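Aminotransferase (Neisseria meningitidis Z2491, PDB 3JTX) probably transfers amino groups between amino acids and 2-oxo acids, using covalently carried pyridoxal 5'-phosphate as its cofactor. Local coordinates at residues P69-A74 with P281-S286; S254-G259 with A288-E293; G135-L138 with E143-F146; Q131-A136 with L171-S176. All blocks are in the same frame, centred on the assembly; numbering follows the deposited sequence.

Contact 1: P69-A74 with P281-S286; sequences PELRQA and PVQRAS
Helices 69-74 and 281-286 run in roughly the same direction, their axes 9.6 Å apart at closest approach and crossing at 30°, with Leu-71 nearest to Gln-283 in the backbone register. Leu-71 points from one helix to the other and carries the apolar part of the contact. The Leu-71 and Gln-283 side chains cross at about a right angle, with Leu-71 CD2 3.6 Å from Gln-283 OE1 and 3.7 Å from Gln-283 CG, while the other branch, CD1, meets Ser-286 CB at 4.0 Å. The amide of Gln-283 is held by Leu-68 N, which donates to OE1, and by Met-278 O, which accepts from NE2. Nearer the surface, Arg-284 bends back at chi2 (-83°) and brings NH1 within 2.9 Å of Glu-70 OE2. This salt bridge uses the anti side of the carboxylate, whose plane is turned 47° from the guanidinium. A water at the guanidinium edge donates a hydrogen bond to OE2 and accepts one from Arg-284 NH2, closing a small ring, and Glu-58 pairs with NE. Ser-286 OG and its own backbone N grip Val-282 O from opposite faces. The result is helix-helix packing within the aminotransferase class I and II fold, apolar at Leu-71 and ionic on its partly exposed side.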
loop_
_atom_site.group_PDB
_atom_site.type_symbol
_atom_site.label_atom_id
_atom_site.label_comp_id
_atom_site.label_asym_id
_atom_site.label_seq_id
_atom_site.Cartn_x
_atom_site.Cartn_y
_atom_site.Cartn_z
ATOM N N PRO A 69 -13.445 13.971 -2.650
ATOM C CA PRO A 69 -13.940 14.467 -3.923
ATOM C C PRO A 69 -13.017 15.512 -4.558
ATOM O O PRO A 69 -12.795 15.493 -5.767
ATOM C CB PRO A 69 -15.277 15.116 -3.547
ATOM C CG PRO A 69 -15.741 14.393 -2.340
ATOM C CD PRO A 69 -14.494 13.978 -1.600
ATOM N N GLU A 70 -12.483 16.426 -3.749
ATOM C CA GLU A 70 -11.643 17.500 -4.282
ATOM C C GLU A 70 -10.290 17.005 -4.826
ATOM O O GLU A 70 -9.737 17.620 -5.725
ATOM C CB GLU A 70 -11.483 18.667 -3.272
ATOM C CG GLU A 70 -10.929 18.301 -1.899
ATOM C CD GLU A 70 -12.010 18.027 -0.844
ATOM O OE1 GLU A 70 -13.005 17.321 -1.144
ATOM O OE2 GLU A 70 -11.864 18.533 0.293
ATOM N N LEU A 71 -9.768 15.880 -4.332
ATOM C CA LEU A 71 -8.576 15.299 -4.972
ATOM C C LEU A 71 -8.919 14.679 -6.328
ATOM O O LEU A 71 -8.199 14.886 -7.302
ATOM C CB LEU A 71 -7.878 14.265 -4.077
ATOM C CG LEU A 71 -6.739 13.457 -4.718
ATOM C CD1 LEU A 71 -5.656 14.403 -5.257
ATOM C CD2 LEU A 71 -6.168 12.450 -3.706
ATOM N N ARG A 72 -10.004 13.904 -6.405
ATOM C CA ARG A 72 -10.371 13.305 -7.690
ATOM C C ARG A 72 -10.678 14.400 -8.730
ATOM O O ARG A 72 -10.350 14.264 -9.920
ATOM C CB ARG A 72 -11.511 12.298 -7.530
ATOM C CG ARG A 72 -11.027 10.979 -6.904
ATOM C CD ARG A 72 -12.117 9.954 -6.695
ATOM N NE ARG A 72 -12.786 10.187 -5.417
ATOM C CZ ARG A 72 -13.991 10.723 -5.265
ATOM N NH1 ARG A 72 -14.714 11.087 -6.301
ATOM N NH2 ARG A 72 -14.477 10.878 -4.057
ATOM N N GLN A 73 -11.260 15.506 -8.274
ATOM C CA GLN A 73 -11.578 16.625 -9.155
ATOM C C GLN A 73 -10.327 17.370 -9.616
ATOM O O GLN A 73 -10.262 17.824 -10.775
ATOM C CB GLN A 73 -12.600 17.580 -8.500
ATOM C CG GLN A 73 -13.142 18.630 -9.448
ATOM C CD GLN A 73 -13.870 18.023 -10.640
ATOM O OE1 GLN A 73 -14.700 17.133 -10.476
ATOM N NE2 GLN A 73 -13.566 18.508 -11.841
ATOM N N ALA A 74 -9.331 17.492 -8.732
ATOM C CA ALA A 74 -8.040 18.077 -9.117
ATOM C C ALA A 74 -7.381 17.238 -10.223
ATOM O O ALA A 74 -6.803 17.776 -11.173
ATOM C CB ALA A 74 -7.113 18.178 -7.919
ATOM N N PRO A 281 -3.616 14.621 4.728
ATOM C CA PRO A 281 -2.571 15.614 4.394
ATOM C C PRO A 281 -1.802 15.332 3.100
ATOM O O PRO A 281 -1.427 16.277 2.395
ATOM C CB PRO A 281 -1.650 15.576 5.611
ATOM C CG PRO A 281 -2.575 15.202 6.746
ATOM C CD PRO A 281 -3.513 14.179 6.128
ATOM N N VAL A 282 -1.584 14.058 2.764
ATOM C CA VAL A 282 -0.984 13.720 1.469
ATOM C C VAL A 282 -1.935 14.039 0.304
ATOM O O VAL A 282 -1.492 14.521 -0.756
ATOM C CB VAL A 282 -0.535 12.257 1.431
ATOM C CG1 VAL A 282 -0.027 11.879 0.047
ATOM C CG2 VAL A 282 0.565 12.030 2.497
ATOM N N GLN A 283 -3.234 13.813 0.505
ATOM C CA GLN A 283 -4.231 14.237 -0.466
ATOM C C GLN A 283 -4.214 15.759 -0.694
ATOM O O GLN A 283 -4.299 16.225 -1.831
ATOM C CB GLN A 283 -5.637 13.809 -0.056
ATOM C CG GLN A 283 -5.863 12.289 -0.017
ATOM C CD GLN A 283 -7.344 11.958 0.087
ATOM O OE1 GLN A 283 -8.152 12.451 -0.710
ATOM N NE2 GLN A 283 -7.707 11.111 1.060
ATOM N N ARG A 284 -4.086 16.519 0.390
ATOM C CA ARG A 284 -4.035 17.978 0.292
ATOM C C ARG A 284 -2.786 18.456 -0.478
ATOM O O ARG A 284 -2.868 19.349 -1.328
ATOM C CB ARG A 284 -4.071 18.619 1.679
ATOM C CG ARG A 284 -5.296 18.254 2.514
ATOM C CD ARG A 284 -6.500 19.084 2.191
ATOM N NE ARG A 284 -7.629 18.679 3.020
ATOM C CZ ARG A 284 -8.900 18.719 2.645
ATOM N NH1 ARG A 284 -9.246 19.169 1.438
ATOM N NH2 ARG A 284 -9.837 18.295 3.479
ATOM N N ALA A 285 -1.640 17.883 -0.136
ATOM C CA ALA A 285 -0.382 18.182 -0.813
ATOM C C ALA A 285 -0.493 17.828 -2.295
ATOM O O ALA A 285 0.036 18.540 -3.156
ATOM C CB ALA A 285 0.758 17.401 -0.146
ATOM N N SER A 286 -1.215 16.749 -2.595
ATOM C CA SER A 286 -1.385 16.276 -3.966
ATOM C C SER A 286 -2.294 17.186 -4.784
ATOM O O SER A 286 -1.996 17.470 -5.944
ATOM C CB SER A 286 -1.917 14.833 -3.978
ATOM O OG SER A 286 -1.031 13.973 -3.252
HETATM O O HOH W 1 -12.790 18.264 2.792
#

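Contact 2: S254-G259 with A288-E293; sequences SGFVAG and AAWDDE
Strand 255-259 faces the C-terminal part of helix 280-291, in segment 288-293, and two large aromatic side chains bridge the gap: Phe-256 CA and Trp-290 CA are 10.7 Å apart. Phe-256 leads with one edge. Its CD2 and CE2 atoms come down on the benzo half of the indole, CE2 lying 3.6 Å from Trp-290 CZ2 and displaced toward the rim of the ring system. The planes meet at 64° with the six-membered centroids 5.1 Å apart, which makes this an edge-to-face pair. For Phe-256, a chi1 of 68° sets CG between the backbone N and carbonyl carbon and directs the ring at the helix. The strand itself is the antiparallel member of the seven-stranded mixed sheet that marks the large domain of fold type I pyridoxal phosphate enzymes; it lies between strands 94-97 and 237-242, and the indole touches Thr-241 of the latter as well as Phe-256. Trp-78 of helix 69-82 also meets the indole. The polar edge of Trp-290 is served by a buried link: NE1 donates to a water lying in the ring plane, 3.0 Å away. That water in turn donates to Gly-255 O at 2.9 Å and hydrogen-bonds Ser-254 OG at 2.7 Å.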
loop_
_atom_site.group_PDB
_atom_site.type_symbol
_atom_site.label_atom_id
_atom_site.label_comp_id
_atom_site.label_asym_id
_atom_site.label_seq_id
_atom_site.Cartn_x
_atom_site.Cartn_y
_atom_site.Cartn_z
ATOM N N SER A 254 2.291 9.172 -4.186
ATOM C CA SER A 254 1.009 9.679 -4.658
ATOM C C SER A 254 0.881 9.743 -6.190
ATOM O O SER A 254 1.733 10.310 -6.887
ATOM C CB SER A 254 0.776 11.064 -4.064
ATOM O OG SER A 254 -0.426 11.648 -4.531
ATOM N N GLY A 255 -0.209 9.161 -6.694
ATOM C CA GLY A 255 -0.590 9.297 -8.078
ATOM C C GLY A 255 -2.077 9.043 -8.222
ATOM O O GLY A 255 -2.850 9.203 -7.262
ATOM N N PHE A 256 -2.482 8.644 -9.417
ATOM C CA PHE A 256 -3.853 8.214 -9.642
ATOM C C PHE A 256 -3.929 7.240 -10.796
ATOM O O PHE A 256 -3.000 7.150 -11.587
ATOM C CB PHE A 256 -4.811 9.402 -9.846
ATOM C CG PHE A 256 -4.603 10.185 -11.124
ATOM C CD1 PHE A 256 -5.193 9.786 -12.313
ATOM C CD2 PHE A 256 -3.843 11.349 -11.121
ATOM C CE1 PHE A 256 -5.029 10.539 -13.482
ATOM C CE2 PHE A 256 -3.681 12.110 -12.278
ATOM C CZ PHE A 256 -4.275 11.706 -13.458
ATOM N N VAL A 257 -5.031 6.494 -10.836
ATOM C CA VAL A 257 -5.391 5.626 -11.946
ATOM C C VAL A 257 -6.708 6.180 -12.507
ATOM O O VAL A 257 -7.546 6.686 -11.758
ATOM C CB VAL A 257 -5.516 4.160 -11.511
ATOM C CG1 VAL A 257 -6.598 3.979 -10.426
ATOM C CG2 VAL A 257 -5.802 3.264 -12.711
ATOM N N ALA A 258 -6.866 6.147 -13.822
ATOM C CA ALA A 258 -8.065 6.702 -14.463
ATOM C C ALA A 258 -8.465 5.904 -15.695
ATOM O O ALA A 258 -7.613 5.367 -16.402
ATOM C CB ALA A 258 -7.842 8.160 -14.843
ATOM N N GLY A 259 -9.763 5.842 -15.960
ATOM C CA GLY A 259 -10.274 5.094 -17.097
ATOM C C GLY A 259 -11.566 4.378 -16.753
ATOM O O GLY A 259 -12.396 4.911 -16.005
ATOM N N ALA A 288 -2.601 20.380 -4.251
ATOM C CA ALA A 288 -1.695 21.505 -4.502
ATOM C C ALA A 288 -0.752 21.223 -5.672
ATOM O O ALA A 288 -0.505 22.109 -6.497
ATOM C CB ALA A 288 -0.887 21.848 -3.242
ATOM N N ALA A 289 -0.231 20.000 -5.730
ATOM C CA ALA A 289 0.674 19.576 -6.798
ATOM C C ALA A 289 0.012 19.531 -8.174
ATOM O O ALA A 289 0.524 20.109 -9.120
ATOM C CB ALA A 289 1.291 18.192 -6.464
ATOM N N TRP A 290 -1.113 18.830 -8.290
ATOM C CA TRP A 290 -1.819 18.731 -9.560
ATOM C C TRP A 290 -2.353 20.083 -10.035
ATOM O O TRP A 290 -2.404 20.321 -11.242
ATOM C CB TRP A 290 -2.948 17.689 -9.512
ATOM C CG TRP A 290 -2.483 16.249 -9.384
ATOM C CD1 TRP A 290 -2.679 15.427 -8.324
ATOM C CD2 TRP A 290 -1.732 15.484 -10.344
ATOM N NE1 TRP A 290 -2.110 14.199 -8.556
ATOM C CE2 TRP A 290 -1.522 14.209 -9.790
ATOM C CE3 TRP A 290 -1.216 15.759 -11.611
ATOM C CZ2 TRP A 290 -0.819 13.208 -10.452
ATOM C CZ3 TRP A 290 -0.521 14.749 -12.278
ATOM C CH2 TRP A 290 -0.337 13.489 -11.694
ATOM N N ASP A 291 -2.737 20.956 -9.102
ATOM C CA ASP A 291 -3.254 22.289 -9.423
ATOM C C ASP A 291 -2.187 23.261 -9.938
ATOM O O ASP A 291 -2.519 24.213 -10.631
ATOM C CB ASP A 291 -3.926 22.943 -8.185
ATOM C CG ASP A 291 -5.336 22.435 -7.923
ATOM O OD1 ASP A 291 -5.919 21.704 -8.756
ATOM O OD2 ASP A 291 -5.883 22.770 -6.860
ATOM N N ASP A 292 -0.930 23.062 -9.567
ATOM C CA ASP A 292 0.138 23.991 -9.938
ATOM C C ASP A 292 0.959 23.486 -11.117
ATOM O O ASP A 292 1.376 22.325 -11.140
ATOM C CB ASP A 292 1.085 24.208 -8.775
ATOM C CG ASP A 292 2.149 25.233 -9.087
ATOM O OD1 ASP A 292 1.768 26.380 -9.347
ATOM O OD2 ASP A 292 3.353 24.896 -9.107
ATOM N N GLU A 293 1.214 24.363 -12.083
ATOM C CA GLU A 293 2.093 24.027 -13.194
ATOM C C GLU A 293 3.446 24.738 -13.153
ATOM O O GLU A 293 4.369 24.303 -13.844
ATOM C CB GLU A 293 1.413 24.276 -14.536
ATOM C CG GLU A 293 0.218 23.389 -14.809
ATOM C CD GLU A 293 0.529 21.889 -14.802
ATOM O OE1 GLU A 293 1.613 21.464 -15.254
ATOM O OE2 GLU A 293 -0.345 21.122 -14.352
HETATM O O HOH W 2 -2.117 11.906 -6.672
#

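Contact 3: G135-L138 with E143-F146; sequences GATL and EIHF
The flat peptide joining Glu-143 to Ile-144 takes the CG2 methyl of Thr-137 on one face: the methyl sits 3.7 Å from Glu-143 C and 3.8 Å from Ile-144 N, over the group and not at its rim. A second flat group, the His-145 imidazole, lies beyond the backbone of the strand and meets a carboxylate at its edge. His-145 NE2 donates to Glu-143 OE1 at 2.6 Å, with an N-H...O angle of 165° and the acceptor in the ring plane. The imidazole approaches the anti side of OE1, from 31° out of the carboxylate plane, and Arg-168 forms a salt bridge to the same oxygen, so the two side chains are tied along the outward side of the strand. On the inward side the contact is apolar. Thr-137 holds CG2 anti to its backbone N, where it meets the strand, while OG1 hydrogen-bonds Tyr-133 O one helical turn earlier. Leu-138 adds a looser touch, CD2 to Ile-144 CG2 at 4.2 Å. Short as the intervening turn is, the pairing is the second half of a beta-alpha-beta crossover: strand 122-127 leads to helix 131-139, which returns to strand 143-148. That last strand lies parallel to 122-127 at one margin of the large sheet, and Thr-137 also rests on Ile-123 of strand 122-127.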
loop_
_atom_site.group_PDB
_atom_site.type_symbol
_atom_site.label_atom_id
_atom_site.label_comp_id
_atom_site.label_asym_id
_atom_site.label_seq_id
_atom_site.Cartn_x
_atom_site.Cartn_y
_atom_site.Cartn_z
ATOM N N GLY A 135 7.445 -8.769 -12.038
ATOM C CA GLY A 135 7.156 -9.241 -10.690
ATOM C C GLY A 135 5.675 -9.410 -10.416
ATOM O O GLY A 135 5.253 -10.408 -9.832
ATOM N N ALA A 136 4.883 -8.425 -10.824
ATOM C CA ALA A 136 3.444 -8.425 -10.556
ATOM C C ALA A 136 2.783 -9.616 -11.237
ATOM O O ALA A 136 1.960 -10.315 -10.640
ATOM C CB ALA A 136 2.810 -7.092 -11.038
ATOM N N THR A 137 3.164 -9.848 -12.494
ATOM C CA THR A 137 2.636 -10.948 -13.274
ATOM C C THR A 137 2.980 -12.291 -12.643
ATOM O O THR A 137 2.084 -13.094 -12.389
ATOM C CB THR A 137 3.145 -10.875 -14.729
ATOM O OG1 THR A 137 2.708 -9.630 -15.311
ATOM C CG2 THR A 137 2.634 -12.084 -15.553
ATOM N N LEU A 138 4.264 -12.509 -12.350
ATOM C CA LEU A 138 4.724 -13.806 -11.823
ATOM C C LEU A 138 4.175 -14.064 -10.417
ATOM O O LEU A 138 3.674 -15.156 -10.133
ATOM C CB LEU A 138 6.259 -13.908 -11.873
ATOM C CG LEU A 138 6.860 -13.965 -13.294
ATOM C CD1 LEU A 138 8.388 -14.057 -13.280
ATOM C CD2 LEU A 138 6.268 -15.115 -14.131
ATOM N N GLU A 143 1.695 -15.747 -16.634
ATOM C CA GLU A 143 2.833 -16.010 -17.483
ATOM C C GLU A 143 3.182 -14.690 -18.169
ATOM O O GLU A 143 2.296 -14.051 -18.759
ATOM C CB GLU A 143 2.388 -17.044 -18.507
ATOM C CG GLU A 143 3.443 -17.816 -19.169
ATOM C CD GLU A 143 2.844 -18.908 -20.034
ATOM O OE1 GLU A 143 2.230 -18.580 -21.069
ATOM O OE2 GLU A 143 2.971 -20.088 -19.658
ATOM N N ILE A 144 4.439 -14.252 -18.084
ATOM C CA ILE A 144 4.832 -12.996 -18.731
ATOM C C ILE A 144 5.392 -13.250 -20.132
ATOM O O ILE A 144 6.205 -14.159 -20.335
ATOM C CB ILE A 144 5.808 -12.144 -17.877
ATOM C CG1 ILE A 144 6.026 -10.781 -18.561
ATOM C CG2 ILE A 144 7.143 -12.887 -17.638
ATOM C CD1 ILE A 144 6.286 -9.628 -17.629
ATOM N N HIS A 145 4.913 -12.462 -21.097
ATOM C CA HIS A 145 5.335 -12.559 -22.473
ATOM C C HIS A 145 5.793 -11.191 -22.942
ATOM O O HIS A 145 5.302 -10.175 -22.460
ATOM C CB HIS A 145 4.207 -13.115 -23.336
ATOM C CG HIS A 145 3.902 -14.554 -23.055
ATOM N ND1 HIS A 145 4.393 -15.582 -23.829
ATOM C CD2 HIS A 145 3.184 -15.137 -22.067
ATOM C CE1 HIS A 145 3.973 -16.737 -23.344
ATOM N NE2 HIS A 145 3.239 -16.495 -22.274
ATOM N N PHE A 146 6.759 -11.169 -23.856
ATOM C CA PHE A 146 7.489 -9.948 -24.187
ATOM C C PHE A 146 7.340 -9.531 -25.644
ATOM O O PHE A 146 7.560 -10.329 -26.550
ATOM C CB PHE A 146 8.970 -10.121 -23.805
ATOM C CG PHE A 146 9.192 -10.221 -22.317
ATOM C CD1 PHE A 146 9.077 -9.098 -21.510
ATOM C CD2 PHE A 146 9.512 -11.432 -21.727
ATOM C CE1 PHE A 146 9.264 -9.187 -20.137
ATOM C CE2 PHE A 146 9.697 -11.529 -20.361
ATOM C CZ PHE A 146 9.591 -10.404 -19.561
#

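Contact 4: Q131-A136 with L171-S176; sequences QIYEGA and LVFVCS
Tyr-133 and Phe-173 lie ring over ring in an offset stack, centroids 4.3 Å apart and planes only 14° from parallel. The overlap is partial: Tyr-133 CD1 sits over the centre of the phenylalanine ring, while Phe-173 CB reaches over the tyrosine ring, 4.2 Å from its centroid, in a CH-pi contact. Tyr-133 CB, at the root of the side chain, lies 3.6 Å from Phe-173 CE2. At the far end of the tyrosine, the hydroxyl passes beside Cys-175, with OH 3.3 Å from Cys-175 CB. The next shell covers Phe-173. Leu-171 CD2 lies on its other face, 3.6 Å above the plane, so this ring is sandwiched between a methyl and an aromatic face. Helix 131-136 runs nearly antiparallel to strand 171-175, at 166°, and one tyrosine meets both Phe-173 and Cys-175, alternate residues whose side chains point toward the helix. Further out, Val-108 of helix 100-111 and Ile-123 of strand 122-127 pack on Phe-173, and Ser-125 of that strand touches Tyr-133. The tyrosine hydroxyl is hydrogen-bonded to Asp-207 OD2, and an aspartate at the end of the corresponding strand (203-207 here) in fold type I aminotransferases usually pairs with the pyridine nitrogen of the cofactor. If Asp-207 does likewise, Tyr-133 is a second-shell residue whose buried hydroxyl would steady the carboxylate that meets the cofactor.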
loop_
_atom_site.group_PDB
_atom_site.type_symbol
_atom_site.label_atom_id
_atom_site.label_comp_id
_atom_site.label_asym_id
_atom_site.label_seq_id
_atom_site.Cartn_x
_atom_site.Cartn_y
_atom_site.Cartn_z
ATOM N N GLN A 131 10.671 -3.429 -14.140
ATOM C CA GLN A 131 10.676 -4.494 -13.113
ATOM C C GLN A 131 9.305 -4.952 -12.609
ATOM O O GLN A 131 9.021 -6.162 -12.577
ATOM C CB GLN A 131 11.536 -4.012 -11.903
ATOM C CG GLN A 131 11.028 -2.631 -11.232
ATOM C CD GLN A 131 12.149 -1.595 -10.923
ATOM O OE1 GLN A 131 12.142 -0.922 -9.873
ATOM N NE2 GLN A 131 13.097 -1.471 -11.830
ATOM N N ILE A 132 8.448 -3.996 -12.233
ATOM C CA ILE A 132 7.144 -4.292 -11.630
ATOM C C ILE A 132 6.272 -5.129 -12.567
ATOM O O ILE A 132 5.547 -5.995 -12.122
ATOM C CB ILE A 132 6.375 -2.991 -11.228
ATOM C CG1 ILE A 132 7.036 -2.320 -10.023
ATOM C CG2 ILE A 132 4.914 -3.293 -10.911
ATOM C CD1 ILE A 132 7.131 -3.203 -8.807
ATOM N N TYR A 133 6.367 -4.885 -13.885
ATOM C CA TYR A 133 5.528 -5.636 -14.836
ATOM C C TYR A 133 5.784 -7.144 -14.702
ATOM O O TYR A 133 4.846 -7.949 -14.684
ATOM C CB TYR A 133 5.727 -5.203 -16.303
ATOM C CG TYR A 133 5.666 -3.716 -16.573
ATOM C CD1 TYR A 133 5.027 -2.828 -15.694
ATOM C CD2 TYR A 133 6.256 -3.182 -17.718
ATOM C CE1 TYR A 133 5.012 -1.456 -15.944
ATOM C CE2 TYR A 133 6.214 -1.815 -17.977
ATOM C CZ TYR A 133 5.605 -0.968 -17.089
ATOM O OH TYR A 133 5.631 0.374 -17.338
ATOM N N GLU A 134 7.054 -7.513 -14.602
ATOM C CA GLU A 134 7.441 -8.913 -14.470
ATOM C C GLU A 134 7.062 -9.472 -13.100
ATOM O O GLU A 134 6.441 -10.523 -12.997
ATOM C CB GLU A 134 8.944 -9.054 -14.674
ATOM C CG GLU A 134 9.430 -10.483 -14.490
ATOM C CD GLU A 134 10.949 -10.588 -14.415
ATOM O OE1 GLU A 134 11.614 -9.759 -13.738
ATOM O OE2 GLU A 134 11.462 -11.537 -15.020
ATOM N N GLY A 135 7.445 -8.769 -12.038
ATOM C CA GLY A 135 7.156 -9.241 -10.690
ATOM C C GLY A 135 5.675 -9.410 -10.416
ATOM O O GLY A 135 5.253 -10.408 -9.832
ATOM N N ALA A 136 4.883 -8.425 -10.824
ATOM C CA ALA A 136 3.444 -8.425 -10.556
ATOM C C ALA A 136 2.783 -9.616 -11.237
ATOM O O ALA A 136 1.960 -10.315 -10.640
ATOM C CB ALA A 136 2.810 -7.092 -11.038
ATOM N N LEU A 171 -4.047 -8.905 -19.917
ATOM C CA LEU A 171 -3.626 -7.524 -19.758
ATOM C C LEU A 171 -2.375 -7.292 -20.590
ATOM O O LEU A 171 -1.558 -8.194 -20.765
ATOM C CB LEU A 171 -3.353 -7.213 -18.279
ATOM C CG LEU A 171 -3.007 -5.777 -17.889
ATOM C CD1 LEU A 171 -3.654 -5.371 -16.574
ATOM C CD2 LEU A 171 -1.478 -5.585 -17.836
ATOM N N VAL A 172 -2.269 -6.091 -21.148
ATOM C CA VAL A 172 -1.082 -5.662 -21.858
ATOM C C VAL A 172 -0.601 -4.384 -21.193
ATOM O O VAL A 172 -1.405 -3.488 -20.930
ATOM C CB VAL A 172 -1.440 -5.414 -23.335
ATOM C CG1 VAL A 172 -0.381 -4.635 -24.041
ATOM C CG2 VAL A 172 -1.723 -6.762 -24.044
ATOM N N PHE A 173 0.694 -4.293 -20.895
ATOM C CA PHE A 173 1.291 -3.036 -20.402
ATOM C C PHE A 173 1.817 -2.188 -21.564
ATOM O O PHE A 173 2.417 -2.720 -22.502
ATOM C CB PHE A 173 2.496 -3.306 -19.509
ATOM C CG PHE A 173 2.162 -3.889 -18.181
ATOM C CD1 PHE A 173 1.551 -3.117 -17.214
ATOM C CD2 PHE A 173 2.489 -5.204 -17.890
ATOM C CE1 PHE A 173 1.255 -3.650 -15.966
ATOM C CE2 PHE A 173 2.206 -5.740 -16.635
ATOM C CZ PHE A 173 1.590 -4.955 -15.685
ATOM N N VAL A 174 1.596 -0.883 -21.487
ATOM C CA VAL A 174 2.300 0.105 -22.312
ATOM C C VAL A 174 3.034 1.071 -21.376
ATOM O O VAL A 174 2.503 1.469 -20.350
ATOM C CB VAL A 174 1.325 0.882 -23.233
ATOM C CG1 VAL A 174 2.049 2.053 -23.950
ATOM C CG2 VAL A 174 0.672 -0.050 -24.229
ATOM N N CYS A 175 4.283 1.397 -21.687
ATOM C CA CYS A 175 5.031 2.367 -20.897
ATOM C C CYS A 175 5.385 3.512 -21.834
ATOM O O CYS A 175 6.212 3.344 -22.737
ATOM C CB CYS A 175 6.282 1.736 -20.288
ATOM S SG CYS A 175 7.191 2.837 -19.165
ATOM N N SER A 176 4.722 4.652 -21.646
ATOM C CA SER A 176 4.802 5.778 -22.587
ATOM C C SER A 176 4.688 7.117 -21.870
ATOM O O SER A 176 3.639 7.402 -21.302
ATOM C CB SER A 176 3.688 5.672 -23.624
ATOM O OG SER A 176 3.806 6.688 -24.608
#

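Overall arrangement
The four contacts form two pairs within one chain. Contacts 1 and 2 share helix 280-291, have centres 8 Å apart and join directly through a probable hydrogen bond, Ser-286 OG to Ser-254 OG at 2.7 Å. Contacts 3 and 4, also 8 Å between centres, share Gly-135 and Ala-136 of helix 131-139; Ile-144 CD1 of contact 3 packs 3.4 Å from Glu-134 CA of contact 4. Contacts 2 and 4, with centres 21 Å apart, both reach the seven-stranded sheet, which thereby connects the pairs. Lys-245, modified by pyridoxal phosphate, marks the active site: Arg-246, next in sequence, bonds Ala-289 O and Glu-293 in contact 2, whereas Tyr-133 of contact 4 bonds Asp-207, which probably meets the cofactor, as in related aminotransferases.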